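Local atomic coordinates of Asp/Glu-specific dipeptidyl-peptidase (Flavobacterium psychrophilum, PDB entry 5JXF), a protein that removes dipeptides from the N-terminus of oligopeptides as a serine peptidase of family S46, strictly requiring Asp or Glu at the P1 position. Residues Gly675-Arg680 with Asn698-Met703; Asp278-Met283 with Gly653-Thr658; Asn99-Phe104 with Thr235-Met240; Asp272-Asp277 with Gly590-Tyr595. One frame throughout, in Å; residues are numbered along the deposited sequence.

Interaction 1: Gly675-Arg680 with Asn698-Met703. With ASP (aspartic acid), chain F; ARG (arginine), chain E.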
loop_
_atom_site.group_PDB
_atom_site.type_symbol
_atom_site.label_atom_id
_atom_site.label_comp_id
_atom_site.label_asym_id
_atom_site.label_seq_id
_atom_site.Cartn_x
_atom_site.Cartn_y
_atom_site.Cartn_z
ATOM N N GLY A 675 -8.037 13.328 22.205
ATOM C CA GLY A 675 -8.166 12.185 21.323
ATOM C C GLY A 675 -8.931 11.030 21.942
ATOM O O GLY A 675 -9.129 10.958 23.172
ATOM N N LEU A 676 -9.381 10.131 21.079
ATOM C CA LEU A 676 -10.039 8.897 21.501
ATOM C C LEU A 676 -9.313 7.695 20.909
ATOM O O LEU A 676 -9.355 7.491 19.694
ATOM C CB LEU A 676 -11.497 8.935 21.068
ATOM C CG LEU A 676 -12.353 7.683 21.139
ATOM C CD1 LEU A 676 -12.563 7.238 22.585
ATOM C CD2 LEU A 676 -13.663 7.997 20.471
ATOM N N ASN A 677 -8.620 6.924 21.753
ATOM C CA ASN A 677 -7.810 5.807 21.283
ATOM C C ASN A 677 -8.641 4.707 20.661
ATOM O O ASN A 677 -9.743 4.432 21.126
ATOM C CB ASN A 677 -6.980 5.235 22.418
ATOM C CG ASN A 677 -6.047 4.153 21.965
ATOM O OD1 ASN A 677 -5.040 4.433 21.310
ATOM N ND2 ASN A 677 -6.361 2.898 22.316
ATOM N N PHE A 678 -8.129 4.083 19.597
ATOM C CA PHE A 678 -8.910 3.012 18.983
ATOM C C PHE A 678 -8.149 1.952 18.202
ATOM O O PHE A 678 -8.744 0.947 17.818
ATOM C CB PHE A 678 -10.005 3.609 18.098
ATOM C CG PHE A 678 -9.527 4.134 16.758
ATOM C CD1 PHE A 678 -8.983 5.411 16.645
ATOM C CD2 PHE A 678 -9.699 3.380 15.599
ATOM C CE1 PHE A 678 -8.592 5.921 15.398
ATOM C CE2 PHE A 678 -9.300 3.874 14.335
ATOM C CZ PHE A 678 -8.749 5.144 14.235
ATOM N N ASP A 679 -6.842 2.117 18.008
ATOM C CA ASP A 679 -6.092 1.089 17.312
ATOM C C ASP A 679 -4.601 1.238 17.513
ATOM O O ASP A 679 -4.156 2.147 18.207
ATOM C CB ASP A 679 -6.397 1.135 15.802
ATOM C CG ASP A 679 -6.448 -0.252 15.176
ATOM O OD1 ASP A 679 -5.989 -1.218 15.819
ATOM O OD2 ASP A 679 -6.943 -0.380 14.036
ATOM N N ARG A 680 -3.839 0.348 16.876
ATOM C CA ARG A 680 -2.389 0.474 16.751
ATOM C C ARG A 680 -2.026 0.401 15.283
ATOM O O ARG A 680 -2.776 -0.172 14.494
ATOM C CB ARG A 680 -1.656 -0.638 17.493
ATOM C CG ARG A 680 -1.630 -0.515 19.017
ATOM C CD ARG A 680 -1.096 -1.786 19.580
ATOM N NE ARG A 680 -2.175 -2.747 19.765
ATOM C CZ ARG A 680 -1.991 -4.035 20.028
ATOM N NH1 ARG A 680 -0.760 -4.516 20.092
ATOM N NH2 ARG A 680 -3.037 -4.837 20.214
ATOM N N ASN A 698 0.063 4.449 18.778
ATOM C CA ASN A 698 -1.355 4.206 18.949
ATOM C C ASN A 698 -2.121 5.161 18.051
ATOM O O ASN A 698 -1.619 6.239 17.725
ATOM C CB ASN A 698 -1.769 4.344 20.430
ATOM C CG ASN A 698 -1.803 5.801 20.912
ATOM O OD1 ASN A 698 -0.797 6.526 20.854
ATOM N ND2 ASN A 698 -2.969 6.230 21.388
ATOM N N VAL A 699 -3.313 4.756 17.626
ATOM C CA VAL A 699 -4.141 5.586 16.758
ATOM C C VAL A 699 -5.358 6.106 17.512
ATOM O O VAL A 699 -6.077 5.333 18.159
ATOM C CB VAL A 699 -4.594 4.809 15.517
ATOM C CG1 VAL A 699 -5.126 5.764 14.409
ATOM C CG2 VAL A 699 -3.419 3.998 14.984
ATOM N N MET A 700 -5.576 7.418 17.405
ATOM C CA MET A 700 -6.635 8.153 18.108
ATOM C C MET A 700 -7.534 8.926 17.174
ATOM O O MET A 700 -7.069 9.528 16.198
ATOM C CB MET A 700 -6.019 9.126 19.118
ATOM C CG MET A 700 -5.415 8.474 20.357
ATOM S SD MET A 700 -3.936 9.312 21.005
ATOM C CE MET A 700 -2.779 9.027 19.645
ATOM N N VAL A 701 -8.830 8.921 17.448
ATOM C CA VAL A 701 -9.704 9.841 16.728
ATOM C C VAL A 701 -9.505 11.219 17.334
ATOM O O VAL A 701 -9.539 11.367 18.556
ATOM C CB VAL A 701 -11.208 9.470 16.802
ATOM C CG1 VAL A 701 -11.977 10.228 15.713
ATOM C CG2 VAL A 701 -11.439 7.974 16.681
ATOM N N ASP A 702 -9.293 12.220 16.484
ATOM C CA ASP A 702 -9.213 13.616 16.910
ATOM C C ASP A 702 -10.573 14.063 17.460
ATOM O O ASP A 702 -11.581 13.836 16.797
ATOM C CB ASP A 702 -8.783 14.483 15.698
ATOM C CG ASP A 702 -8.318 15.859 16.098
ATOM O OD1 ASP A 702 -9.109 16.595 16.741
ATOM O OD2 ASP A 702 -7.149 16.187 15.787
ATOM N N MET A 703 -10.626 14.683 18.650
ATOM C CA MET A 703 -11.922 15.042 19.261
ATOM C C MET A 703 -12.649 16.101 18.407
ATOM O O MET A 703 -13.885 16.152 18.374
ATOM C CB MET A 703 -11.750 15.523 20.718
ATOM C CG MET A 703 -11.743 14.339 21.792
ATOM S SD MET A 703 -13.070 13.194 21.534
ATOM C CE MET A 703 -14.440 14.292 21.877
HETATM N N ASP F . -8.491 -2.200 18.792
HETATM C CA ASP F . -7.995 -2.678 20.087
HETATM C C ASP F . -9.059 -2.817 21.160
HETATM O O ASP F . -8.847 -2.431 22.314
HETATM C CB ASP F . -6.869 -1.760 20.597
HETATM C CG ASP F . -5.500 -2.134 20.044
HETATM O OD1 ASP F . -5.323 -3.292 19.627
HETATM O OD2 ASP F . -4.589 -1.275 20.041
HETATM N N ARG E . -8.323 -2.923 15.437
HETATM C CA ARG E . -9.220 -2.421 16.467
HETATM C C ARG E . -8.811 -3.038 17.810
HETATM O O ARG E . -8.759 -4.258 17.938
HETATM C CB ARG E . -10.680 -2.745 16.125
HETATM C CG ARG E . -11.206 -2.046 14.862
HETATM C CD ARG E . -12.633 -2.486 14.524
HETATM N NE ARG E . -12.719 -3.929 14.315
HETATM C CZ ARG E . -12.588 -4.527 13.128
HETATM N NH1 ARG E . -12.374 -3.804 12.029
HETATM N NH2 ARG E . -12.678 -5.853 13.034
#
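F678 and D679 both face V699 across two antiparallel strands, a classic beta bulge in the sheet beside the substrate pocket. F678 N lies almost straight out from the V699 carbonyl, 2.8 Å from V699 O, which takes a second, weak bond from D679 N. The F678 ring turns back over the partner strand (chi1 77°). V699 CB lies over one ring face, and V699 CG1 is 3.6 Å from F678 CE1. The V701 side chain crosses that of F678 at about a right angle, with V701 CG2 3.5 Å from F678 CD1. N677 and N698 meet amide to amide, their planes 28° apart. N698 ND2 gives a nearly straight bond to N677 OD1 (2.7 Å, 173°). Within the bulge, D679 OD2 is held by R233 and W229 N, and D679 OD1 takes the amino group (N) of the bound arginine at 2.9 Å. R680, which by similarity sets the acidic P1 specificity, holds the bound aspartate edge-on. A methionine in its place would probably leave that carboxylate without its mate of opposite charge. The grip is two-pronged: R680 NE reaches aspartate OD2 and R680 NH2 reaches aspartate OD1, each at 2.8 Å.

Interaction 2: Asp278-Met283 with Gly653-Thr658. With ASP (aspartic acid), chain F.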
loop_
_atom_site.group_PDB
_atom_site.type_symbol
_atom_site.label_atom_id
_atom_site.label_comp_id
_atom_site.label_asym_id
_atom_site.label_seq_id
_atom_site.Cartn_x
_atom_site.Cartn_y
_atom_site.Cartn_z
ATOM N N ASP A 278 3.167 17.222 21.037
ATOM C CA ASP A 278 2.247 17.442 22.154
ATOM C C ASP A 278 2.285 16.244 23.084
ATOM O O ASP A 278 2.193 15.100 22.635
ATOM C CB ASP A 278 0.809 17.666 21.689
ATOM C CG ASP A 278 0.544 19.094 21.259
ATOM O OD1 ASP A 278 1.445 19.949 21.405
ATOM O OD2 ASP A 278 -0.591 19.362 20.808
ATOM N N PHE A 279 2.469 16.511 24.369
ATOM C CA PHE A 279 2.273 15.484 25.384
ATOM C C PHE A 279 0.899 14.872 25.223
ATOM O O PHE A 279 -0.082 15.580 24.962
ATOM C CB PHE A 279 2.415 16.060 26.800
ATOM C CG PHE A 279 2.080 15.072 27.889
ATOM C CD1 PHE A 279 3.033 14.198 28.368
ATOM C CD2 PHE A 279 0.803 15.012 28.419
ATOM C CE1 PHE A 279 2.720 13.287 29.378
ATOM C CE2 PHE A 279 0.488 14.102 29.424
ATOM C CZ PHE A 279 1.448 13.245 29.902
ATOM N N THR A 280 0.836 13.553 25.373
ATOM C CA THR A 280 -0.436 12.823 25.430
ATOM C C THR A 280 -0.378 11.778 26.528
ATOM O O THR A 280 0.663 11.147 26.738
ATOM C CB THR A 280 -0.773 12.067 24.100
ATOM O OG1 THR A 280 0.175 11.015 23.891
ATOM C CG2 THR A 280 -0.760 12.980 22.902
ATOM N N MET A 281 -1.500 11.593 27.217
ATOM C CA MET A 281 -1.619 10.548 28.206
ATOM C C MET A 281 -2.878 9.730 27.942
ATOM O O MET A 281 -3.982 10.265 27.808
ATOM C CB MET A 281 -1.644 11.143 29.622
ATOM C CG MET A 281 -1.348 10.141 30.698
ATOM S SD MET A 281 -1.701 10.739 32.383
ATOM C CE MET A 281 -3.442 10.999 32.288
ATOM N N VAL A 282 -2.700 8.421 27.886
ATOM C CA VAL A 282 -3.816 7.533 27.668
ATOM C C VAL A 282 -4.074 6.656 28.918
ATOM O O VAL A 282 -3.191 5.972 29.417
ATOM C CB VAL A 282 -3.567 6.664 26.413
ATOM C CG1 VAL A 282 -4.719 5.736 26.183
ATOM C CG2 VAL A 282 -3.345 7.564 25.160
ATOM N N MET A 283 -5.298 6.702 29.414
ATOM C CA MET A 283 -5.698 5.918 30.579
ATOM C C MET A 283 -6.733 4.887 30.134
ATOM O O MET A 283 -7.676 5.213 29.427
ATOM C CB MET A 283 -6.270 6.835 31.669
ATOM C CG MET A 283 -6.349 6.209 33.061
ATOM S SD MET A 283 -6.910 7.399 34.354
ATOM C CE MET A 283 -6.180 8.881 33.618
ATOM N N GLY A 653 0.410 8.595 18.385
ATOM C CA GLY A 653 1.464 8.912 19.324
ATOM C C GLY A 653 2.239 7.716 19.834
ATOM O O GLY A 653 1.973 6.568 19.481
ATOM N N THR A 654 3.215 7.994 20.685
ATOM C CA THR A 654 4.070 6.967 21.231
ATOM C C THR A 654 3.503 6.333 22.517
ATOM O O THR A 654 4.253 5.838 23.338
ATOM C CB THR A 654 5.461 7.533 21.530
ATOM O OG1 THR A 654 5.345 8.624 22.453
ATOM C CG2 THR A 654 6.103 8.044 20.237
ATOM N N ASN A 655 2.188 6.335 22.676
ATOM C CA ASN A 655 1.586 5.679 23.834
ATOM C C ASN A 655 1.518 4.169 23.636
ATOM O O ASN A 655 1.211 3.687 22.557
ATOM C CB ASN A 655 0.180 6.223 24.100
ATOM C CG ASN A 655 0.137 7.725 24.175
ATOM O OD1 ASN A 655 0.528 8.316 25.177
ATOM N ND2 ASN A 655 -0.375 8.356 23.124
ATOM N N HIS A 656 1.788 3.420 24.694
ATOM C CA HIS A 656 1.774 1.971 24.617
ATOM C C HIS A 656 0.402 1.447 25.006
ATOM O O HIS A 656 0.002 1.549 26.164
ATOM C CB HIS A 656 2.858 1.387 25.528
ATOM C CG HIS A 656 3.064 -0.090 25.371
ATOM N ND1 HIS A 656 3.877 -0.822 26.214
ATOM C CD2 HIS A 656 2.564 -0.975 24.475
ATOM C CE1 HIS A 656 3.866 -2.089 25.845
ATOM N NE2 HIS A 656 3.073 -2.210 24.796
ATOM N N THR A 657 -0.304 0.872 24.037
ATOM C CA THR A 657 -1.649 0.335 24.235
ATOM C C THR A 657 -1.783 -1.108 23.776
ATOM O O THR A 657 -0.869 -1.656 23.163
ATOM C CB THR A 657 -2.701 1.167 23.471
ATOM O OG1 THR A 657 -2.316 1.256 22.096
ATOM C CG2 THR A 657 -2.817 2.573 24.049
ATOM N N THR A 658 -2.933 -1.716 24.055
ATOM C CA THR A 658 -3.234 -3.054 23.539
ATOM C C THR A 658 -4.763 -3.187 23.555
ATOM O O THR A 658 -5.448 -2.237 23.923
ATOM C CB THR A 658 -2.501 -4.167 24.364
ATOM O OG1 THR A 658 -2.656 -5.456 23.746
ATOM C CG2 THR A 658 -3.011 -4.223 25.788
HETATM N N ASP F . -8.491 -2.200 18.792
HETATM C CA ASP F . -7.995 -2.678 20.087
HETATM C C ASP F . -9.059 -2.817 21.160
HETATM O O ASP F . -8.847 -2.431 22.314
HETATM C CB ASP F . -6.869 -1.760 20.597
HETATM C CG ASP F . -5.500 -2.134 20.044
HETATM O OD1 ASP F . -5.323 -3.292 19.627
HETATM O OD2 ASP F . -4.589 -1.275 20.041
#
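N655 lays its amide against T280 and V282, two residues of strand 279-284 that point the same way. Its CG is anti to the carbonyl carbon (chi1 -51°), which carries the amide toward the strand. N655 ND2 donates to T280 OG1 at 2.8 Å, with the hydroxyl oxygen close to the amide plane. The bond is somewhat bent, at 146°. T280 OG1 stands between its own backbone N and carbonyl carbon (chi1 66°), and this rotamer presents the oxygen to the asparagine. N698 OD1 is a second acceptor for N655 ND2, so both flanking partners help fix the rotation of the buried amide. V282 CG2 sits over a face of the amide, 3.6 Å from N655 CG. Further along, V282 CG1 only approaches T657 CG2, at 4.3 Å. T657 OG1 is 4.0 Å from OD2 of the bound aspartate, and T658 O lies 3.6 Å from the aspartate CB. Both threonines also touch R680. The segment 653-658 is thus a loop that leaves strand 648-653, rests on a strand of the same antiparallel sheet through N655, and then lines the P1 pocket of this S46 peptidase.

Interaction 3: Asn99-Phe104 with Thr235-Met240. With ARG (arginine), chain E.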
loop_
_atom_site.group_PDB
_atom_site.type_symbol
_atom_site.label_atom_id
_atom_site.label_comp_id
_atom_site.label_asym_id
_atom_site.label_seq_id
_atom_site.Cartn_x
_atom_site.Cartn_y
_atom_site.Cartn_z
ATOM N N ASN A 99 -15.402 3.859 21.659
ATOM C CA ASN A 99 -15.262 3.558 20.202
ATOM C C ASN A 99 -16.552 3.073 19.581
ATOM O O ASN A 99 -17.409 2.518 20.267
ATOM C CB ASN A 99 -14.210 2.467 19.931
ATOM C CG ASN A 99 -12.803 2.937 20.151
ATOM O OD1 ASN A 99 -11.883 2.130 20.304
ATOM N ND2 ASN A 99 -12.618 4.245 20.157
ATOM N N HIS A 100 -16.662 3.215 18.268
ATOM C CA HIS A 100 -17.768 2.606 17.547
ATOM C C HIS A 100 -17.726 1.074 17.624
ATOM O O HIS A 100 -18.764 0.421 17.756
ATOM C CB HIS A 100 -17.772 3.076 16.082
ATOM C CG HIS A 100 -18.927 2.553 15.285
ATOM N ND1 HIS A 100 -18.809 1.494 14.411
ATOM C CD2 HIS A 100 -20.225 2.931 15.245
ATOM C CE1 HIS A 100 -19.978 1.258 13.847
ATOM N NE2 HIS A 100 -20.858 2.110 14.345
ATOM N N HIS A 101 -16.544 0.479 17.569
ATOM C CA HIS A 101 -16.529 -0.975 17.635
ATOM C C HIS A 101 -16.723 -1.500 19.084
ATOM O O HIS A 101 -17.043 -2.665 19.261
ATOM C CB HIS A 101 -15.260 -1.554 16.995
ATOM C CG HIS A 101 -14.010 -1.382 17.803
ATOM N ND1 HIS A 101 -13.075 -0.405 17.523
ATOM C CD2 HIS A 101 -13.511 -2.092 18.841
ATOM C CE1 HIS A 101 -12.065 -0.507 18.368
ATOM N NE2 HIS A 101 -12.308 -1.520 19.183
ATOM N N CYS A 102 -16.590 -0.639 20.093
ATOM C CA CYS A 102 -16.984 -1.016 21.472
ATOM C C CYS A 102 -18.510 -0.975 21.629
ATOM O O CYS A 102 -19.116 -1.865 22.227
ATOM C CB CYS A 102 -16.355 -0.089 22.506
ATOM S SG CYS A 102 -14.577 0.044 22.446
ATOM N N GLY A 103 -19.127 0.073 21.098
ATOM C CA GLY A 103 -20.576 0.140 21.042
ATOM C C GLY A 103 -21.211 -0.796 20.021
ATOM O O GLY A 103 -22.435 -0.979 20.021
ATOM N N PHE A 104 -20.386 -1.387 19.157
ATOM C CA PHE A 104 -20.858 -2.132 17.972
ATOM C C PHE A 104 -21.854 -3.245 18.319
ATOM O O PHE A 104 -22.942 -3.325 17.741
ATOM C CB PHE A 104 -19.653 -2.711 17.228
ATOM C CG PHE A 104 -19.917 -3.062 15.775
ATOM C CD1 PHE A 104 -20.019 -2.073 14.812
ATOM C CD2 PHE A 104 -20.014 -4.388 15.372
ATOM C CE1 PHE A 104 -20.244 -2.401 13.484
ATOM C CE2 PHE A 104 -20.236 -4.720 14.041
ATOM C CZ PHE A 104 -20.354 -3.726 13.102
ATOM N N THR A 235 -10.746 7.085 10.130
ATOM C CA THR A 235 -11.955 6.492 10.715
ATOM C C THR A 235 -12.489 7.246 11.931
ATOM O O THR A 235 -11.767 7.446 12.911
ATOM C CB THR A 235 -11.690 5.042 11.152
ATOM O OG1 THR A 235 -11.137 4.293 10.057
ATOM C CG2 THR A 235 -12.976 4.387 11.629
ATOM N N GLY A 236 -13.758 7.650 11.882
ATOM C CA GLY A 236 -14.396 8.287 13.026
ATOM C C GLY A 236 -14.917 7.252 14.011
ATOM O O GLY A 236 -16.122 7.080 14.173
ATOM N N ASP A 237 -14.001 6.567 14.675
ATOM C CA ASP A 237 -14.355 5.375 15.427
ATOM C C ASP A 237 -14.872 5.749 16.818
ATOM O O ASP A 237 -14.100 5.733 17.764
ATOM C CB ASP A 237 -13.136 4.451 15.538
ATOM C CG ASP A 237 -13.502 3.025 16.003
ATOM O OD1 ASP A 237 -14.628 2.808 16.500
ATOM O OD2 ASP A 237 -12.647 2.121 15.893
ATOM N N PHE A 238 -16.156 6.103 16.933
ATOM C CA PHE A 238 -16.715 6.452 18.236
ATOM C C PHE A 238 -18.200 6.123 18.396
ATOM O O PHE A 238 -18.920 5.938 17.417
ATOM C CB PHE A 238 -16.492 7.942 18.528
ATOM C CG PHE A 238 -17.498 8.854 17.892
ATOM C CD1 PHE A 238 -17.331 9.296 16.584
ATOM C CD2 PHE A 238 -18.605 9.288 18.615
ATOM C CE1 PHE A 238 -18.260 10.150 16.000
ATOM C CE2 PHE A 238 -19.538 10.124 18.056
ATOM C CZ PHE A 238 -19.363 10.575 16.732
ATOM N N SER A 239 -18.646 6.046 19.649
ATOM C CA SER A 239 -20.077 5.988 19.951
ATOM C C SER A 239 -20.296 6.553 21.358
ATOM O O SER A 239 -19.353 6.685 22.129
ATOM C CB SER A 239 -20.619 4.563 19.835
ATOM O OG SER A 239 -19.935 3.681 20.712
ATOM N N MET A 240 -21.530 6.923 21.668
ATOM C CA MET A 240 -21.823 7.591 22.928
ATOM C C MET A 240 -22.897 6.868 23.706
ATOM O O MET A 240 -23.895 6.415 23.152
ATOM C CB MET A 240 -22.241 9.037 22.695
ATOM C CG MET A 240 -21.106 9.907 22.171
ATOM S SD MET A 240 -21.523 11.650 22.058
ATOM C CE MET A 240 -19.926 12.375 21.665
HETATM N N ARG E . -8.323 -2.923 15.437
HETATM C CA ARG E . -9.220 -2.421 16.467
HETATM C C ARG E . -8.811 -3.038 17.810
HETATM O O ARG E . -8.759 -4.258 17.938
HETATM C CB ARG E . -10.680 -2.745 16.125
HETATM C CG ARG E . -11.206 -2.046 14.862
HETATM C CD ARG E . -12.633 -2.486 14.524
HETATM N NE ARG E . -12.719 -3.929 14.315
HETATM C CZ ARG E . -12.588 -4.527 13.128
HETATM N NH1 ARG E . -12.374 -3.804 12.029
HETATM N NH2 ARG E . -12.678 -5.853 13.034
#
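D237 OD1 receives two backbone N-H groups at the start of helix 100-109. H101 N binds it at 3.2 Å, on the syn side of the carboxylate. H100 N is nearer but strongly bent, so that bond is weak. The other oxygen, D237 OD2, takes H101 ND1 at 3.0 Å and 152°, again through its syn lone pair. It lies in the ring plane of H101, yet the ring and carboxylate planes are turned 57° apart. D237 CG is anti to its backbone N (chi1 -166°), which extends the carboxylate toward the N-H groups of H100 and H101. The H101 ring is held between N99 CB on one face and CB of the bound arginine on the other, 3.4 Å above the plane. Its far nitrogen, NE2, bonds to S662. H101, D237 and S662 are the charge relay residues by similarity, and their linkage fits a Ser-His-Asp triad. N99 O is a second gripped atom. S239 OG donates to it at 2.8 Å, and G103 N at 3.1 Å reaches it from the opposite face of its carbonyl plane. N99 ND2 bonds to N677 O and only weakly to D237 O. The helix start thus sits on the loop leading into strand 239-245, which pairs in the sheet with strand 95-98, among others. F238 turns away to pack on helix 703-713, and strand 673-680 touches N99 and D237 through F678.

Interaction 4: Asp272-Asp277 with Gly590-Tyr595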
loop_
_atom_site.group_PDB
_atom_site.type_symbol
_atom_site.label_atom_id
_atom_site.label_comp_id
_atom_site.label_asym_id
_atom_site.label_seq_id
_atom_site.Cartn_x
_atom_site.Cartn_y
_atom_site.Cartn_z
ATOM N N ASP A 272 -8.675 23.065 20.555
ATOM C CA ASP A 272 -7.445 23.683 20.081
ATOM C C ASP A 272 -6.536 22.664 19.424
ATOM O O ASP A 272 -5.406 22.985 19.073
ATOM C CB ASP A 272 -6.695 24.366 21.232
ATOM C CG ASP A 272 -7.364 25.663 21.680
ATOM O OD1 ASP A 272 -8.464 25.983 21.162
ATOM O OD2 ASP A 272 -6.791 26.356 22.557
ATOM N N GLY A 273 -7.025 21.430 19.309
ATOM C CA GLY A 273 -6.332 20.377 18.588
ATOM C C GLY A 273 -4.977 19.913 19.088
ATOM O O GLY A 273 -4.545 20.250 20.195
ATOM N N VAL A 274 -4.312 19.120 18.248
ATOM C CA VAL A 274 -3.015 18.540 18.574
ATOM C C VAL A 274 -1.962 18.870 17.527
ATOM O O VAL A 274 -2.239 18.835 16.328
ATOM C CB VAL A 274 -3.088 17.015 18.685
ATOM C CG1 VAL A 274 -3.923 16.581 19.940
ATOM C CG2 VAL A 274 -3.703 16.442 17.428
ATOM N N GLN A 275 -0.750 19.154 17.990
ATOM C CA GLN A 275 0.387 19.338 17.106
ATOM C C GLN A 275 1.448 18.332 17.530
ATOM O O GLN A 275 1.471 17.900 18.686
ATOM C CB GLN A 275 0.910 20.786 17.169
ATOM C CG GLN A 275 2.284 20.989 16.523
ATOM C CD GLN A 275 2.755 22.437 16.547
ATOM O OE1 GLN A 275 2.497 23.170 17.504
ATOM N NE2 GLN A 275 3.479 22.845 15.500
ATOM N N GLU A 276 2.291 17.942 16.580
ATOM C CA GLU A 276 3.443 17.078 16.813
ATOM C C GLU A 276 4.219 17.494 18.060
ATOM O O GLU A 276 4.394 18.680 18.310
ATOM C CB GLU A 276 4.370 17.101 15.560
ATOM C CG GLU A 276 5.660 16.276 15.671
ATOM C CD GLU A 276 6.391 16.114 14.310
ATOM O OE1 GLU A 276 6.022 16.825 13.344
ATOM O OE2 GLU A 276 7.318 15.272 14.209
ATOM N N ASP A 277 4.680 16.498 18.815
ATOM C CA ASP A 277 5.378 16.661 20.093
ATOM C C ASP A 277 4.461 17.034 21.271
ATOM O O ASP A 277 4.952 17.193 22.372
ATOM C CB ASP A 277 6.484 17.712 20.000
ATOM C CG ASP A 277 7.581 17.329 19.039
ATOM O OD1 ASP A 277 7.854 16.117 18.887
ATOM O OD2 ASP A 277 8.167 18.251 18.431
ATOM N N GLY A 590 3.061 9.758 26.264
ATOM C CA GLY A 590 4.059 9.927 25.231
ATOM C C GLY A 590 3.775 11.210 24.500
ATOM O O GLY A 590 3.416 12.208 25.126
ATOM N N LYS A 591 3.903 11.179 23.175
ATOM C CA LYS A 591 3.678 12.378 22.397
ATOM C C LYS A 591 3.151 12.071 21.000
ATOM O O LYS A 591 3.354 10.982 20.472
ATOM C CB LYS A 591 4.978 13.186 22.313
ATOM C CG LYS A 591 6.090 12.426 21.619
ATOM C CD LYS A 591 7.462 12.932 22.015
ATOM C CE LYS A 591 7.733 14.312 21.467
ATOM N NZ LYS A 591 8.951 14.911 22.066
ATOM N N VAL A 592 2.454 13.045 20.426
ATOM C CA VAL A 592 2.037 12.989 19.044
ATOM C C VAL A 592 3.306 12.917 18.159
ATOM O O VAL A 592 4.128 13.832 18.153
ATOM C CB VAL A 592 1.162 14.214 18.679
ATOM C CG1 VAL A 592 0.760 14.164 17.227
ATOM C CG2 VAL A 592 -0.083 14.288 19.579
ATOM N N LYS A 593 3.476 11.807 17.448
ATOM C CA LYS A 593 4.705 11.554 16.711
ATOM C C LYS A 593 4.450 10.608 15.546
ATOM O O LYS A 593 3.889 9.529 15.738
ATOM C CB LYS A 593 5.777 10.946 17.627
ATOM C CG LYS A 593 7.203 11.035 17.074
ATOM C CD LYS A 593 7.480 12.486 16.721
ATOM C CE LYS A 593 8.929 12.864 16.816
ATOM N NZ LYS A 593 9.011 14.354 16.906
ATOM N N GLY A 594 4.885 10.990 14.349
ATOM C CA GLY A 594 4.826 10.083 13.210
ATOM C C GLY A 594 5.863 8.984 13.313
ATOM O O GLY A 594 6.465 8.784 14.372
ATOM N N TYR A 595 6.082 8.270 12.202
ATOM C CA TYR A 595 7.128 7.245 12.131
ATOM C C TYR A 595 7.458 6.840 10.684
ATOM O O TYR A 595 6.785 7.255 9.742
ATOM C CB TYR A 595 6.722 6.003 12.921
ATOM C CG TYR A 595 5.630 5.177 12.265
ATOM C CD1 TYR A 595 4.309 5.612 12.245
ATOM C CD2 TYR A 595 5.915 3.948 11.691
ATOM C CE1 TYR A 595 3.301 4.844 11.652
ATOM C CE2 TYR A 595 4.917 3.179 11.105
ATOM C CZ TYR A 595 3.613 3.637 11.098
ATOM O OH TYR A 595 2.643 2.864 10.502
#
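The loop 272-277 runs past the end of strand 586-591, and one backbone bond joins the two: D277 N to V592 O, 2.8 Å and nearly straight at 170°. D277 has a positive phi of 75°, a turn of the chain just before strand 279-284. That strand pairs with 586-591 at the border of an antiparallel sheet, so the contact continues the pairing into the loops. E276 CA also approaches V592 O at 3.6 Å. Beside this backbone link, V592 packs its side chain on the loop. V592 CB is 3.7 Å from Q275 O, and V592 CG2 is 4.2 Å from V274 CB. F651 of strand 648-653 touches both valines. The charged ends of E276, D277, K591 and K593 form a salt-bridge network. K593 crosses both acids obliquely. Its chain bends at chi2 (53°), and its ammonium group comes between the two carboxylates. The bond from K593 NZ to E276 OE2 is weak, at 3.3 Å. K591 and D277 lie side by side, pointing the same way, with K591 NZ 3.6 Å from D277 OD1. A leucine in place of K593 would probably leave E276 without its positive partner here and D277 with K591 alone. K593 NZ meets D277 OD1 on the syn side of the carboxylate at 2.9 Å, a little off its plane.

From the N terminus, interaction 3 comes first. It closes a loop of 130 residues and completes before the others begin, tying helix 100-109 to the entry of strand 239-245. Interactions 4 and 2 then cross, since their segments alternate along the chain. Each spans a long, mostly helical insertion, and they bring strands 279-284 and 586-591 together with the loop after strand 648-653. Interaction 1 follows last, a short closure over 17 residues. It belongs to the sheet that interactions 2 and 4 also reach, and touches interaction 2 through N698. Its F678 and N677 reach interaction 3, joining both sheets around the bound dipeptide. Interactions 3 and 4 do not touch.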